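Local structure of ferritin (Ulva pertusa, 3VNX) at residues 47-52 against 89-94; 52-57 against 106-112. The protein probably oxidises ferrous iron and stores it as a ferric mineral inside a shell of 24 subunits. All blocks are in the same frame, centred on the assembly; numbering follows the deposited sequence. Where two conformers were deposited one is given.

Contact 1: 47-52 against 89-94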
loop_
_atom_site.group_PDB
_atom_site.type_symbol
_atom_site.label_atom_id
_atom_site.label_comp_id
_atom_site.label_asym_id
_atom_site.label_seq_id
_atom_site.Cartn_x
_atom_site.Cartn_y
_atom_site.Cartn_z
ATOM N N GLN A 47 -41.806 24.889 -28.580
ATOM C CA GLN A 47 -40.738 23.916 -28.771
ATOM C C GLN A 47 -40.646 22.981 -27.549
ATOM O O GLN A 47 -40.395 21.782 -27.681
ATOM C CB GLN A 47 -39.411 24.640 -29.065
ATOM C CG GLN A 47 -38.234 23.722 -29.397
ATOM C CD GLN A 47 -38.501 22.812 -30.579
ATOM O OE1 GLN A 47 -39.157 23.201 -31.548
ATOM N NE2 GLN A 47 -37.975 21.595 -30.514
ATOM N N ILE A 48 -40.903 23.507 -26.360
ATOM C CA ILE A 48 -41.069 22.616 -25.220
ATOM C C ILE A 48 -42.105 21.534 -25.544
ATOM O O ILE A 48 -41.840 20.333 -25.379
ATOM C CB ILE A 48 -41.472 23.368 -23.941
ATOM C CG1 ILE A 48 -40.263 24.095 -23.364
ATOM C CG2 ILE A 48 -42.022 22.400 -22.905
ATOM C CD1 ILE A 48 -40.603 25.304 -22.537
ATOM N N ASN A 49 -43.272 21.953 -26.026
ATOM C CA ASN A 49 -44.337 20.998 -26.313
ATOM C C ASN A 49 -43.938 19.994 -27.384
ATOM O O ASN A 49 -44.374 18.843 -27.360
ATOM C CB ASN A 49 -45.635 21.718 -26.714
ATOM C CG ASN A 49 -46.764 20.745 -27.074
ATOM O OD1 ASN A 49 -47.190 20.670 -28.232
ATOM N ND2 ASN A 49 -47.247 19.992 -26.083
ATOM N N ILE A 50 -43.108 20.434 -28.326
ATOM C CA ILE A 50 -42.666 19.566 -29.415
ATOM C C ILE A 50 -41.729 18.458 -28.904
ATOM O O ILE A 50 -41.834 17.294 -29.316
ATOM C CB ILE A 50 -42.003 20.394 -30.530
ATOM C CG1 ILE A 50 -43.021 21.380 -31.109
ATOM C CG2 ILE A 50 -41.424 19.490 -31.621
ATOM C CD1 ILE A 50 -42.559 22.105 -32.338
ATOM N N GLU A 51 -40.821 18.821 -27.996
ATOM C CA GLU A 51 -39.884 17.858 -27.426
ATOM C C GLU A 51 -40.671 16.933 -26.531
ATOM O O GLU A 51 -40.518 15.696 -26.577
ATOM C CB GLU A 51 -38.784 18.551 -26.603
ATOM C CG GLU A 51 -37.939 19.583 -27.355
ATOM C CD GLU A 51 -36.924 18.981 -28.347
ATOM O OE1 GLU A 51 -36.327 19.771 -29.118
ATOM O OE2 GLU A 51 -36.708 17.747 -28.369
ATOM N N TYR A 52 -41.531 17.535 -25.718
ATOM C CA TYR A 52 -42.364 16.743 -24.822
ATOM C C TYR A 52 -43.225 15.736 -25.593
ATOM O O TYR A 52 -43.341 14.589 -25.169
ATOM C CB TYR A 52 -43.206 17.625 -23.896
ATOM C CG TYR A 52 -43.025 17.304 -22.422
ATOM C CD1 TYR A 52 -43.210 16.006 -21.950
ATOM C CD2 TYR A 52 -42.673 18.298 -21.502
ATOM C CE1 TYR A 52 -43.042 15.693 -20.601
ATOM C CE2 TYR A 52 -42.513 18.004 -20.141
ATOM C CZ TYR A 52 -42.698 16.693 -19.698
ATOM O OH TYR A 52 -42.548 16.367 -18.357
ATOM N N HIS A 89 -34.638 17.401 -23.077
ATOM C CA HIS A 89 -34.595 18.543 -23.983
ATOM C C HIS A 89 -35.680 19.553 -23.622
ATOM O O HIS A 89 -35.419 20.762 -23.573
ATOM C CB HIS A 89 -34.723 18.114 -25.444
ATOM C CG HIS A 89 -33.520 17.393 -25.968
ATOM N ND1 HIS A 89 -33.566 16.577 -27.078
ATOM C CD2 HIS A 89 -32.238 17.366 -25.533
ATOM C CE1 HIS A 89 -32.365 16.079 -27.305
ATOM N NE2 HIS A 89 -31.539 16.539 -26.381
ATOM N N ALA A 90 -36.891 19.051 -23.362
ATOM C CA ALA A 90 -37.998 19.896 -22.918
ATOM C C ALA A 90 -37.648 20.614 -21.616
ATOM O O ALA A 90 -37.865 21.828 -21.477
ATOM C CB ALA A 90 -39.277 19.076 -22.756
ATOM N N HIS A 91 -37.092 19.863 -20.669
ATOM C CA HIS A 91 -36.651 20.428 -19.390
ATOM C C HIS A 91 -35.620 21.569 -19.506
ATOM O O HIS A 91 -35.674 22.550 -18.744
ATOM C CB HIS A 91 -36.100 19.322 -18.484
ATOM C CG HIS A 91 -35.789 19.785 -17.094
ATOM N ND1 HIS A 91 -36.769 20.059 -16.163
ATOM C CD2 HIS A 91 -34.604 20.032 -16.478
ATOM C CE1 HIS A 91 -36.203 20.450 -15.032
ATOM N NE2 HIS A 91 -34.893 20.438 -15.198
ATOM N N MET A 92 -34.675 21.442 -20.440
ATOM C CA MET A 92 -33.651 22.469 -20.662
ATOM C C MET A 92 -34.306 23.738 -21.222
ATOM O O MET A 92 -33.911 24.874 -20.898
ATOM C CB MET A 92 -32.553 21.957 -21.622
ATOM C CG MET A 92 -31.716 20.771 -21.102
ATOM S SD MET A 92 -31.079 19.631 -22.377
ATOM C CE MET A 92 -29.751 20.582 -23.124
ATOM N N LEU A 93 -35.307 23.539 -22.077
ATOM C CA LEU A 93 -36.010 24.680 -22.656
ATOM C C LEU A 93 -36.775 25.394 -21.555
ATOM O O LEU A 93 -36.752 26.615 -21.478
ATOM C CB LEU A 93 -36.938 24.244 -23.789
ATOM C CG LEU A 93 -36.177 23.820 -25.046
ATOM C CD1 LEU A 93 -37.061 22.986 -25.956
ATOM C CD2 LEU A 93 -35.640 25.059 -25.765
ATOM N N MET A 94 -37.413 24.623 -20.682
ATOM C CA MET A 94 -38.155 25.196 -19.565
ATOM C C MET A 94 -37.209 25.961 -18.660
ATOM O O MET A 94 -37.510 27.074 -18.204
ATOM C CB MET A 94 -38.892 24.094 -18.801
ATOM C CG MET A 94 -39.845 23.305 -19.700
ATOM S SD MET A 94 -40.432 21.746 -19.023
ATOM C CE MET A 94 -41.315 22.327 -17.561
#
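Segments 47-52 and 89-94 are helical and antiparallel, at 163° with axes 8.4 Å apart; the backbones come nearest where the CA atoms of Ile48 and Ala90 lie 4.7 Å from each other. The small Ala90 allows that approach, its CB resting 3.7 Å from Tyr52 CD2, while Met94 SD sits near the plane of the tyrosine ring, at its edge. Ile48, with CG1 turned beside its backbone N (chi1 -76°), runs past Leu93 in the opposite direction and packs tightly, CG1 to Leu93 CB 3.4 Å; its CD1 rides on Met94 CG. Leu93 in turn puts CD1 against Gln47 CG and, at 3.8 Å, against Glu51 CG. Glu51 bends at chi2, bringing OE2 to the edge of the His89 ring, 3.6 Å from His89 CB, with carboxylate and ring nearly perpendicular. Its OE1 takes a 2.8 Å bond from Gln47 NE2, reached from above the carboxylate plane, and Asn138 bonds to both groups. An apolar layer thus backs a carboxylate whose OE1 is fixed from two residues and which lies beside a bound calcium ion, consistent with the ferroxidase site at the heart of a ferritin four-helix bundle.

Contact 2: 52-57 against 106-112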
loop_
_atom_site.group_PDB
_atom_site.type_symbol
_atom_site.label_atom_id
_atom_site.label_comp_id
_atom_site.label_asym_id
_atom_site.label_seq_id
_atom_site.Cartn_x
_atom_site.Cartn_y
_atom_site.Cartn_z
ATOM N N TYR A 52 -41.531 17.535 -25.718
ATOM C CA TYR A 52 -42.364 16.743 -24.822
ATOM C C TYR A 52 -43.225 15.736 -25.593
ATOM O O TYR A 52 -43.341 14.589 -25.169
ATOM C CB TYR A 52 -43.206 17.625 -23.896
ATOM C CG TYR A 52 -43.025 17.304 -22.422
ATOM C CD1 TYR A 52 -43.210 16.006 -21.950
ATOM C CD2 TYR A 52 -42.673 18.298 -21.502
ATOM C CE1 TYR A 52 -43.042 15.693 -20.601
ATOM C CE2 TYR A 52 -42.513 18.004 -20.141
ATOM C CZ TYR A 52 -42.698 16.693 -19.698
ATOM O OH TYR A 52 -42.548 16.367 -18.357
ATOM N N THR A 53 -43.795 16.137 -26.730
ATOM C CA THR A 53 -44.589 15.218 -27.553
ATOM C C THR A 53 -43.727 14.083 -28.094
ATOM O O THR A 53 -44.095 12.903 -28.014
ATOM C CB THR A 53 -45.265 15.925 -28.759
ATOM O OG1 THR A 53 -46.273 16.822 -28.289
ATOM C CG2 THR A 53 -45.912 14.908 -29.684
ATOM N N ILE A 54 -42.573 14.448 -28.653
ATOM C CA ILE A 54 -41.664 13.454 -29.234
ATOM C C ILE A 54 -41.143 12.455 -28.180
ATOM O O ILE A 54 -40.954 11.268 -28.456
ATOM C CB ILE A 54 -40.500 14.138 -29.957
ATOM C CG1 ILE A 54 -41.016 14.874 -31.195
ATOM C CG2 ILE A 54 -39.426 13.134 -30.328
ATOM C CD1 ILE A 54 -39.952 15.701 -31.868
ATOM N N SER A 55 -40.923 12.947 -26.970
ATOM C CA SER A 55 -40.569 12.068 -25.874
ATOM C C SER A 55 -41.661 11.014 -25.670
ATOM O O SER A 55 -41.368 9.835 -25.458
ATOM C CB SER A 55 -40.365 12.881 -24.599
ATOM O OG SER A 55 -40.251 12.025 -23.490
ATOM N N TYR A 56 -42.921 11.445 -25.746
ATOM C CA TYR A 56 -44.061 10.566 -25.479
ATOM C C TYR A 56 -44.183 9.527 -26.599
ATOM O O TYR A 56 -44.420 8.336 -26.358
ATOM C CB TYR A 56 -45.323 11.419 -25.391
ATOM C CG TYR A 56 -46.481 10.883 -24.555
ATOM C CD1 TYR A 56 -46.288 10.422 -23.261
ATOM C CD2 TYR A 56 -47.783 10.906 -25.056
ATOM C CE1 TYR A 56 -47.366 9.969 -22.494
ATOM C CE2 TYR A 56 -48.862 10.454 -24.308
ATOM C CZ TYR A 56 -48.655 9.993 -23.028
ATOM O OH TYR A 56 -49.732 9.545 -22.288
ATOM N N VAL A 57 -44.008 9.990 -27.828
ATOM C CA VAL A 57 -44.022 9.108 -28.983
ATOM C C VAL A 57 -42.926 8.070 -28.857
ATOM O O VAL A 57 -43.154 6.882 -29.098
ATOM C CB VAL A 57 -43.784 9.889 -30.267
ATOM C CG1 VAL A 57 -43.628 8.930 -31.434
ATOM C CG2 VAL A 57 -44.918 10.871 -30.500
ATOM N N LEU A 106 -47.253 24.579 -20.269
ATOM C CA LEU A 106 -47.268 23.202 -20.730
ATOM C C LEU A 106 -48.591 22.934 -21.420
ATOM O O LEU A 106 -49.661 23.259 -20.900
ATOM C CB LEU A 106 -47.059 22.223 -19.566
ATOM C CG LEU A 106 -45.619 22.047 -19.081
ATOM C CD1 LEU A 106 -45.543 21.017 -17.965
ATOM C CD2 LEU A 106 -44.715 21.657 -20.248
ATOM N N LYS A 107 -48.504 22.323 -22.590
ATOM C CA LYS A 107 -49.658 22.138 -23.448
ATOM C C LYS A 107 -50.124 20.684 -23.447
ATOM O O LYS A 107 -49.476 19.819 -22.862
ATOM C CB LYS A 107 -49.303 22.610 -24.852
ATOM C CG LYS A 107 -48.883 24.072 -24.892
ATOM C CD LYS A 107 -48.494 24.498 -26.303
ATOM C CE LYS A 107 -48.609 26.011 -26.484
ATOM N NZ LYS A 107 -48.112 26.443 -27.825
ATOM N N PRO A 108 -51.276 20.412 -24.064
ATOM C CA PRO A 108 -51.752 19.024 -24.089
ATOM C C PRO A 108 -50.841 18.111 -24.913
ATOM O O PRO A 108 -50.192 18.545 -25.867
ATOM C CB PRO A 108 -53.126 19.134 -24.764
ATOM C CG PRO A 108 -53.565 20.526 -24.497
ATOM C CD PRO A 108 -52.301 21.362 -24.528
ATOM N N LEU A 109 -50.795 16.843 -24.536
ATOM C CA LEU A 109 -50.093 15.854 -25.329
ATOM C C LEU A 109 -51.118 14.913 -25.926
ATOM O O LEU A 109 -51.897 14.288 -25.191
ATOM C CB LEU A 109 -49.107 15.065 -24.469
ATOM C CG LEU A 109 -47.992 15.833 -23.747
ATOM C CD1 LEU A 109 -46.890 14.862 -23.356
ATOM C CD2 LEU A 109 -47.428 16.948 -24.616
ATOM N N ALA A 110 -51.133 14.829 -27.257
ATOM C CA ALA A 110 -51.997 13.883 -27.953
ATOM C C ALA A 110 -51.529 12.440 -27.734
ATOM O O ALA A 110 -50.329 12.179 -27.568
ATOM C CB ALA A 110 -52.040 14.206 -29.441
ATOM N N ALA A 111 -52.477 11.508 -27.746
ATOM C CA ALA A 111 -52.155 10.084 -27.706
ATOM C C ALA A 111 -51.297 9.740 -28.903
ATOM O O ALA A 111 -51.658 10.078 -30.033
ATOM C CB ALA A 111 -53.415 9.276 -27.741
ATOM N N PRO A 112 -50.145 9.078 -28.668
ATOM C CA PRO A 112 -49.259 8.665 -29.769
ATOM C C PRO A 112 -49.760 7.383 -30.403
ATOM O O PRO A 112 -50.589 6.696 -29.806
ATOM C CB PRO A 112 -47.937 8.383 -29.060
ATOM C CG PRO A 112 -48.357 7.922 -27.685
ATOM C CD PRO A 112 -49.596 8.720 -27.344
HETATM O O HOH W 1 -48.948 16.004 -28.747
#
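Tyr52 meets the loop 106-112 with two ring carbons: CD2 lies 4.1 Å from Leu106 CD2, and CD1 is equally far from Leu109 CD1, both leucines crossing the tyrosine obliquely. Its hydroxyl goes to another chain, bonding to His59 of the second subunit. One residue on, Thr53 holds OG1 beside its own backbone N (chi1 -68°), where it bonds to Asn49 O within the helix and slides past Leu109, OG1 to CD2 3.9 Å. The same oxygen accepts a hydrogen bond from a water at 2.8 Å, and that water in turn accepts one from the backbone N-H of Ala110 at 2.9 Å, so a single molecule bridges helix and loop. The loop runs in the same direction as helix 38-66 here: it is part of the long crossover between helices 73-99 and 123-151, which makes those two helices parallel and gives the ferritin bundle its up-down-down-up topology. Tyr56 swings its ring out toward the loop, CG anti to the backbone N (chi1 -154°). Leu109 CD1 sits over one ring face, 4.2 Å above the plane and displaced toward the rim, Ala110 O lies in the plane at the edge, and Pro112 crosses at about a right angle with CD 3.6 Å from Tyr56 CE2. The hydroxyl of Tyr56 bonds to Lys107 O of the second subunit, whose own Tyr56 returns the bond to Lys107 O here. Val57 closes the row, its CG2 4.2 Å from Pro112 CB as the two side chains pass in opposite directions.

The two contacts lie about 10 Å apart, centre to centre, on different sides of helix 38-66, and Tyr52 belongs to both. Along the chain their segments alternate: 47-52, 52-57, 89-94, then 106-112, so helix 38-66 is met first by helix 73-99 inside the bundle and then by the loop that follows that helix. They also touch directly, through a probable hydrogen bond from Asn49 ND2 to Pro108 O and through packing of Ile48 on Leu106. Contact 1 lies nearer the calcium site and contact 2 nearer the subunit surface, though both reach the second and third subunits; one helix therefore links the probable ferroxidase site to the subunit interfaces.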